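Long-range contact in penicillin-binding protein 2B (Streptococcus pneumoniae, PDB 2WAD), which forms peptide cross-links between adjacent glycan strands of cell-wall peptidoglycan during peripheral growth and binds penicillin: residues L332-A345 with S359-D373. Numbering follows the deposited sequence.
Sequences LGNGGAKYSEGVYA and SGLKHDLKTGELTPD. Unlike the reference sequence in segment 332-345: G333 (reference Glu). Unlike the reference sequence in segment 359-373: L361 (reference Ile).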
ATOM      1  N   LEU A 332     -24.431  13.991  -4.387  1.00 38.45           N
ATOM      2  CA  LEU A 332     -24.873  14.591  -3.130  1.00 39.25           C
ATOM      3  C   LEU A 332     -25.903  15.693  -3.377  1.00 39.53           C
ATOM      4  O   LEU A 332     -26.828  15.875  -2.586  1.00 42.53           O
ATOM      5  CB  LEU A 332     -23.706  15.156  -2.334  1.00 39.37           C
ATOM      6  CG  LEU A 332     -22.792  14.216  -1.549  1.00 45.22           C
ATOM      7  CD1 LEU A 332     -21.702  15.007  -0.817  1.00 40.96           C
ATOM      8  CD2 LEU A 332     -23.595  13.375  -0.589  1.00 43.00           C
ATOM      9  N   GLY A 333     -25.737  16.399  -4.489  1.00 39.55           N
ATOM     10  CA  GLY A 333     -26.597  17.515  -4.876  1.00 39.67           C
ATOM     11  C   GLY A 333     -28.029  17.039  -5.034  1.00 40.79           C
ATOM     12  O   GLY A 333     -28.954  17.684  -4.548  1.00 38.80           O
ATOM     13  N   ASN A 334     -28.221  15.895  -5.690  1.00 41.40           N
ATOM     14  CA  ASN A 334     -29.571  15.408  -5.948  1.00 41.08           C
ATOM     15  C   ASN A 334     -30.052  14.423  -4.899  1.00 42.22           C
ATOM     16  O   ASN A 334     -31.205  14.001  -4.949  1.00 44.49           O
ATOM     17  CB  ASN A 334     -29.682  14.788  -7.340  1.00 41.48           C
ATOM     18  CG  ASN A 334     -28.792  13.559  -7.496  1.00 45.26           C
ATOM     19  OD1 ASN A 334     -28.697  12.716  -6.589  1.00 41.39           O
ATOM     20  ND2 ASN A 334     -28.120  13.471  -8.638  1.00 36.33           N
ATOM     21  N   GLY A 335     -29.188  14.073  -3.943  1.00 43.41           N
ATOM     22  CA  GLY A 335     -29.595  13.266  -2.792  1.00 41.42           C
ATOM     23  C   GLY A 335     -29.216  11.795  -2.882  1.00 43.24           C
ATOM     24  O   GLY A 335     -29.280  11.068  -1.889  1.00 42.71           O
ATOM     25  N   GLY A 336     -28.801  11.344  -4.066  1.00 43.63           N
ATOM     26  CA  GLY A 336     -28.509   9.923  -4.265  1.00 42.36           C
ATOM     27  C   GLY A 336     -27.349   9.403  -3.435  1.00 42.53           C
ATOM     28  O   GLY A 336     -27.301   8.221  -3.085  1.00 43.73           O
ATOM     29  N   ALA A 337     -26.404  10.277  -3.117  1.00 39.62           N
ATOM     30  CA  ALA A 337     -25.191   9.838  -2.427  1.00 39.21           C
ATOM     31  C   ALA A 337     -25.218  10.095  -0.923  1.00 39.52           C
ATOM     32  O   ALA A 337     -24.187   9.992  -0.264  1.00 37.04           O
ATOM     33  CB  ALA A 337     -23.969  10.489  -3.053  1.00 37.70           C
ATOM     34  N   LYS A 338     -26.397  10.415  -0.388  1.00 40.44           N
ATOM     35  CA  LYS A 338     -26.512  10.893   0.986  1.00 40.45           C
ATOM     36  C   LYS A 338     -25.900   9.942   2.026  1.00 42.71           C
ATOM     37  O   LYS A 338     -25.204  10.379   2.949  1.00 41.32           O
ATOM     38  CB  LYS A 338     -27.982  11.140   1.314  1.00 37.98           C
ATOM     39  CG  LYS A 338     -28.205  11.711   2.709  1.00 46.11           C
ATOM     40  CD  LYS A 338     -29.703  11.842   2.986  1.00 55.59           C
ATOM     41  CE  LYS A 338     -29.999  12.263   4.429  1.00 61.49           C
ATOM     42  NZ  LYS A 338     -30.567  13.640   4.537  1.00 58.99           N
ATOM     43  N   TYR A 339     -26.190   8.649   1.891  1.00 42.31           N
ATOM     44  CA  TYR A 339     -25.631   7.633   2.787  1.00 43.34           C
ATOM     45  C   TYR A 339     -24.520   6.800   2.174  1.00 40.48           C
ATOM     46  O   TYR A 339     -24.236   5.728   2.683  1.00 39.15           O
ATOM     47  CB  TYR A 339     -26.737   6.700   3.270  1.00 46.37           C
ATOM     48  CG  TYR A 339     -27.819   7.481   3.972  1.00 50.07           C
ATOM     49  CD1 TYR A 339     -27.551   8.124   5.171  1.00 54.42           C
ATOM     50  CD2 TYR A 339     -29.075   7.633   3.407  1.00 53.25           C
ATOM     51  CE1 TYR A 339     -28.516   8.867   5.813  1.00 58.81           C
ATOM     52  CE2 TYR A 339     -30.048   8.386   4.032  1.00 60.11           C
ATOM     53  CZ  TYR A 339     -29.761   8.995   5.243  1.00 65.82           C
ATOM     54  OH  TYR A 339     -30.711   9.753   5.900  1.00 70.87           O
ATOM     55  N   SER A 340     -23.918   7.295   1.092  1.00 38.47           N
ATOM     56  CA  SER A 340     -22.789   6.642   0.434  1.00 36.40           C
ATOM     57  C   SER A 340     -21.474   6.987   1.127  1.00 35.66           C
ATOM     58  O   SER A 340     -21.175   8.166   1.334  1.00 37.51           O
ATOM     59  CB  SER A 340     -22.753   7.048  -1.042  1.00 30.28           C
ATOM     60  OG  SER A 340     -21.616   6.497  -1.683  1.00 37.12           O
ATOM     61  N   GLU A 341     -20.657   5.987   1.448  1.00 38.25           N
ATOM     62  CA  GLU A 341     -19.355   6.251   2.082  1.00 36.54           C
ATOM     63  C   GLU A 341     -18.290   6.848   1.180  1.00 36.05           C
ATOM     64  O   GLU A 341     -17.202   7.138   1.649  1.00 35.14           O
ATOM     65  CB  GLU A 341     -18.710   4.974   2.614  1.00 43.79           C
ATOM     66  CG  GLU A 341     -19.622   4.012   3.264  1.00 48.31           C
ATOM     67  CD  GLU A 341     -20.188   3.054   2.267  1.00 45.39           C
ATOM     68  OE1 GLU A 341     -21.306   3.315   1.772  1.00 44.17           O
ATOM     69  OE2 GLU A 341     -19.510   2.041   2.021  1.00 49.93           O
ATOM     70  N   GLY A 342     -18.548   6.991  -0.113  1.00 34.48           N
ATOM     71  CA  GLY A 342     -17.537   7.600  -0.971  1.00 37.13           C
ATOM     72  C   GLY A 342     -17.533   6.930  -2.329  1.00 32.97           C
ATOM     73  O   GLY A 342     -18.461   6.216  -2.628  1.00 29.69           O
ATOM     74  N   VAL A 343     -16.508   7.168  -3.142  1.00 33.26           N
ATOM     75  CA  VAL A 343     -16.486   6.591  -4.478  1.00 33.80           C
ATOM     76  C   VAL A 343     -15.018   6.286  -4.783  1.00 35.14           C
ATOM     77  O   VAL A 343     -14.144   7.041  -4.343  1.00 34.90           O
ATOM     78  CB  VAL A 343     -17.125   7.556  -5.517  1.00 33.57           C
ATOM     79  CG1 VAL A 343     -16.354   8.850  -5.539  1.00 32.07           C
ATOM     80  CG2 VAL A 343     -17.152   6.919  -6.944  1.00 30.19           C
ATOM     81  N   TYR A 344     -14.755   5.175  -5.474  1.00 31.88           N
ATOM     82  CA  TYR A 344     -13.393   4.683  -5.680  1.00 31.34           C
ATOM     83  C   TYR A 344     -13.257   4.185  -7.119  1.00 31.34           C
ATOM     84  O   TYR A 344     -14.216   3.656  -7.672  1.00 37.37           O
ATOM     85  CB  TYR A 344     -13.095   3.534  -4.681  1.00 34.42           C
ATOM     86  CG  TYR A 344     -13.110   4.051  -3.259  1.00 32.52           C
ATOM     87  CD1 TYR A 344     -11.937   4.485  -2.639  1.00 33.23           C
ATOM     88  CD2 TYR A 344     -14.304   4.177  -2.568  1.00 31.06           C
ATOM     89  CE1 TYR A 344     -11.949   5.011  -1.359  1.00 33.71           C
ATOM     90  CE2 TYR A 344     -14.331   4.727  -1.286  1.00 32.99           C
ATOM     91  CZ  TYR A 344     -13.152   5.147  -0.694  1.00 38.07           C
ATOM     92  OH  TYR A 344     -13.179   5.695   0.566  1.00 33.59           O
ATOM     93  N   ALA A 345     -12.077   4.351  -7.711  1.00 30.05           N
ATOM     94  CA  ALA A 345     -11.799   3.925  -9.069  1.00 29.38           C
ATOM     95  C   ALA A 345     -10.350   3.501  -9.115  1.00 29.60           C
ATOM     96  O   ALA A 345      -9.503   4.167  -8.537  1.00 32.65           O
ATOM     97  CB  ALA A 345     -12.019   5.055 -10.076  1.00 28.60           C
ATOM     98  N   SER A 359      -7.734   5.908  -7.152  1.00 37.66           N
ATOM     99  CA  SER A 359      -8.311   7.153  -6.655  1.00 35.78           C
ATOM    100  C   SER A 359      -9.444   6.808  -5.717  1.00 36.13           C
ATOM    101  O   SER A 359     -10.218   5.888  -5.996  1.00 35.82           O
ATOM    102  CB  SER A 359      -8.930   7.949  -7.817  1.00 36.79           C
ATOM    103  OG  SER A 359      -7.953   8.698  -8.522  1.00 49.32           O
ATOM    104  N   GLY A 360      -9.597   7.587  -4.654  1.00 33.81           N
ATOM    105  CA  GLY A 360     -10.723   7.363  -3.763  1.00 36.63           C
ATOM    106  C   GLY A 360     -11.139   8.649  -3.078  1.00 40.19           C
ATOM    107  O   GLY A 360     -10.311   9.516  -2.793  1.00 41.56           O
ATOM    108  N   LEU A 361     -12.436   8.785  -2.840  1.00 40.05           N
ATOM    109  CA  LEU A 361     -12.947   9.968  -2.167  1.00 40.36           C
ATOM    110  C   LEU A 361     -13.813   9.437  -1.053  1.00 38.25           C
ATOM    111  O   LEU A 361     -14.726   8.667  -1.301  1.00 42.17           O
ATOM    112  CB  LEU A 361     -13.798  10.809  -3.117  1.00 40.83           C
ATOM    113  CG  LEU A 361     -14.157  12.211  -2.619  1.00 43.76           C
ATOM    114  CD1 LEU A 361     -12.926  13.014  -2.271  1.00 42.86           C
ATOM    115  CD2 LEU A 361     -15.018  12.945  -3.633  1.00 33.56           C
ATOM    116  N   LYS A 362     -13.513   9.830   0.175  1.00 39.10           N
ATOM    117  CA  LYS A 362     -14.198   9.288   1.321  1.00 36.21           C
ATOM    118  C   LYS A 362     -15.225  10.302   1.767  1.00 37.26           C
ATOM    119  O   LYS A 362     -14.937  11.502   1.868  1.00 37.55           O
ATOM    120  CB  LYS A 362     -13.185   9.025   2.431  1.00 40.39           C
ATOM    121  CG  LYS A 362     -13.779   8.426   3.673  1.00 37.63           C
ATOM    122  CD  LYS A 362     -12.660   8.288   4.698  1.00 53.16           C
ATOM    123  CE  LYS A 362     -13.070   7.390   5.857  1.00 58.38           C
ATOM    124  NZ  LYS A 362     -14.218   7.982   6.579  1.00 71.67           N
ATOM    125  N   HIS A 363     -16.436   9.811   2.006  1.00 35.59           N
ATOM    126  CA  HIS A 363     -17.519  10.644   2.499  1.00 35.67           C
ATOM    127  C   HIS A 363     -17.902  10.195   3.907  1.00 36.15           C
ATOM    128  O   HIS A 363     -18.519   9.139   4.086  1.00 33.64           O
ATOM    129  CB  HIS A 363     -18.736  10.584   1.546  1.00 34.71           C
ATOM    130  CG  HIS A 363     -19.938  11.337   2.035  1.00 32.48           C
ATOM    131  ND1 HIS A 363     -21.197  10.783   2.099  1.00 36.35           N
ATOM    132  CD2 HIS A 363     -20.066  12.606   2.498  1.00 39.31           C
ATOM    133  CE1 HIS A 363     -22.048  11.672   2.581  1.00 36.91           C
ATOM    134  NE2 HIS A 363     -21.388  12.791   2.827  1.00 33.19           N
ATOM    135  N   ASP A 364     -17.565  11.028   4.889  1.00 38.49           N
ATOM    136  CA  ASP A 364     -17.833  10.781   6.308  1.00 38.17           C
ATOM    137  C   ASP A 364     -19.317  10.872   6.618  1.00 43.08           C
ATOM    138  O   ASP A 364     -19.920  11.945   6.464  1.00 42.49           O
ATOM    139  CB  ASP A 364     -17.123  11.868   7.122  1.00 41.50           C
ATOM    140  CG  ASP A 364     -16.945  11.489   8.580  1.00 40.30           C
ATOM    141  OD1 ASP A 364     -17.943  11.107   9.227  1.00 44.25           O
ATOM    142  OD2 ASP A 364     -15.796  11.571   9.068  1.00 44.38           O
ATOM    143  N   LEU A 365     -19.906   9.772   7.085  1.00 41.38           N
ATOM    144  CA  LEU A 365     -21.347   9.734   7.301  1.00 43.64           C
ATOM    145  C   LEU A 365     -21.765  10.447   8.588  1.00 46.14           C
ATOM    146  O   LEU A 365     -22.954  10.579   8.854  1.00 49.82           O
ATOM    147  CB  LEU A 365     -21.899   8.304   7.278  1.00 40.63           C
ATOM    148  CG  LEU A 365     -21.595   7.490   6.025  1.00 40.81           C
ATOM    149  CD1 LEU A 365     -22.359   6.177   6.083  1.00 41.67           C
ATOM    150  CD2 LEU A 365     -22.027   8.306   4.801  1.00 40.26           C
ATOM    151  N   LYS A 366     -20.813  10.931   9.373  1.00 46.75           N
ATOM    152  CA  LYS A 366     -21.175  11.688  10.566  1.00 48.83           C
ATOM    153  C   LYS A 366     -20.986  13.195  10.389  1.00 46.69           C
ATOM    154  O   LYS A 366     -21.818  13.991  10.823  1.00 50.88           O
ATOM    155  CB  LYS A 366     -20.366  11.192  11.772  1.00 50.07           C
ATOM    156  CG  LYS A 366     -20.499   9.698  12.065  1.00 57.02           C
ATOM    157  CD  LYS A 366     -19.256   9.165  12.781  1.00 67.33           C
ATOM    158  CE  LYS A 366     -18.085   8.919  11.834  1.00 69.55           C
ATOM    159  NZ  LYS A 366     -17.915   7.470  11.509  1.00 69.85           N
ATOM    160  N   THR A 367     -19.881  13.593   9.771  1.00 45.78           N
ATOM    161  CA  THR A 367     -19.554  15.005   9.625  1.00 45.56           C
ATOM    162  C   THR A 367     -19.883  15.518   8.223  1.00 45.98           C
ATOM    163  O   THR A 367     -20.033  16.716   8.027  1.00 42.76           O
ATOM    164  CB  THR A 367     -18.080  15.275   9.892  1.00 45.06           C
ATOM    165  OG1 THR A 367     -17.312  14.632   8.878  1.00 44.32           O
ATOM    166  CG2 THR A 367     -17.664  14.754  11.268  1.00 47.56           C
ATOM    167  N   GLY A 368     -19.992  14.609   7.256  1.00 44.52           N
ATOM    168  CA  GLY A 368     -20.326  14.976   5.892  1.00 40.53           C
ATOM    169  C   GLY A 368     -19.093  15.355   5.103  1.00 40.95           C
ATOM    170  O   GLY A 368     -19.164  15.535   3.891  1.00 40.44           O
ATOM    171  N   GLU A 369     -17.951  15.453   5.772  1.00 38.99           N
ATOM    172  CA  GLU A 369     -16.734  15.923   5.106  1.00 43.27           C
ATOM    173  C   GLU A 369     -16.266  14.934   4.036  1.00 41.13           C
ATOM    174  O   GLU A 369     -16.481  13.734   4.177  1.00 40.72           O
ATOM    175  CB  GLU A 369     -15.624  16.157   6.148  1.00 44.13           C
ATOM    176  CG  GLU A 369     -14.474  17.070   5.698  1.00 55.49           C
ATOM    177  CD  GLU A 369     -13.260  16.953   6.625  1.00 62.81           C
ATOM    178  OE1 GLU A 369     -13.385  16.276   7.669  1.00 68.73           O
ATOM    179  OE2 GLU A 369     -12.191  17.531   6.332  1.00 66.14           O
ATOM    180  N   LEU A 370     -15.632  15.445   2.981  1.00 40.98           N
ATOM    181  CA  LEU A 370     -15.058  14.640   1.908  1.00 39.95           C
ATOM    182  C   LEU A 370     -13.545  14.731   1.976  1.00 40.23           C
ATOM    183  O   LEU A 370     -13.007  15.828   2.080  1.00 42.72           O
ATOM    184  CB  LEU A 370     -15.499  15.165   0.533  1.00 37.61           C
ATOM    185  CG  LEU A 370     -16.976  15.081   0.140  1.00 39.15           C
ATOM    186  CD1 LEU A 370     -17.157  15.635  -1.269  1.00 47.76           C
ATOM    187  CD2 LEU A 370     -17.548  13.676   0.227  1.00 35.48           C
ATOM    188  N   THR A 371     -12.859  13.594   1.901  1.00 38.05           N
ATOM    189  CA  THR A 371     -11.404  13.571   1.994  1.00 41.42           C
ATOM    190  C   THR A 371     -10.840  12.587   0.962  1.00 41.51           C
ATOM    191  O   THR A 371     -11.471  11.580   0.632  1.00 41.34           O
ATOM    192  CB  THR A 371     -10.911  13.222   3.427  1.00 40.78           C
ATOM    193  OG1 THR A 371     -11.446  11.956   3.848  1.00 45.14           O
ATOM    194  CG2 THR A 371     -11.390  14.262   4.413  1.00 43.49           C
ATOM    195  N   PRO A 372      -9.677  12.920   0.392  1.00 43.21           N
ATOM    196  CA  PRO A 372      -8.999  12.001  -0.507  1.00 40.70           C
ATOM    197  C   PRO A 372      -8.695  10.699   0.208  1.00 40.45           C
ATOM    198  O   PRO A 372      -8.338  10.719   1.384  1.00 42.74           O
ATOM    199  CB  PRO A 372      -7.693  12.722  -0.842  1.00 40.46           C
ATOM    200  CG  PRO A 372      -7.683  14.006  -0.038  1.00 44.29           C
ATOM    201  CD  PRO A 372      -9.100  14.277   0.342  1.00 41.97           C
ATOM    202  N   ASP A 373      -8.842   9.580  -0.498  1.00 38.06           N
ATOM    203  CA  ASP A 373      -8.704   8.275   0.130  1.00 36.81           C
ATOM    204  C   ASP A 373      -8.179   7.228  -0.842  1.00 34.83           C
ATOM    205  O   ASP A 373      -8.751   6.142  -0.956  1.00 35.49           O
ATOM    206  CB  ASP A 373     -10.045   7.834   0.724  1.00 35.42           C
ATOM    207  CG  ASP A 373      -9.915   6.603   1.622  1.00 39.92           C
ATOM    208  OD1 ASP A 373      -8.793   6.339   2.105  1.00 37.85           O
ATOM    209  OD2 ASP A 373     -10.930   5.892   1.829  1.00 37.47           O
TER
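Strands 342-345 and 359-363 run antiparallel, their axes coming within 4.8 Å and their N-to-C directions at 172°, with V343 and L361 and then A345 and S359 as hydrogen-bonded pairs. Beyond this ladder, H363 N donates to E341 O (2.8 Å) from well above the carbonyl plane. The imidazole of H363 ties the loop 335-341 to the strand: with CG anti to the backbone N (chi1 176°), ND1 donates to S340 O at 2.7 Å, the acceptor lying in the ring plane. CD2 of L332, on helix 314-334, makes an off-centre CH-pi contact with this ring, 4.3 Å from its centroid. At the non-hydrogen-bonded pair Y344-G360, the tyrosine ring lies across the neighbouring strand, CD1 3.3 Å from G360 CA, close against the glycine backbone. Its OH reaches past K362 CB and donates to the anti lone pair of D373 OD2 (2.6 Å), with ring and carboxylate planes 77° apart. The hairpin belongs to the antiparallel sheet of the transpeptidase domain, between strands 370-372 and 645-650; helix 314-334 packs on the V343-L361 face, where F328 meets H363, while F382 meets Y344.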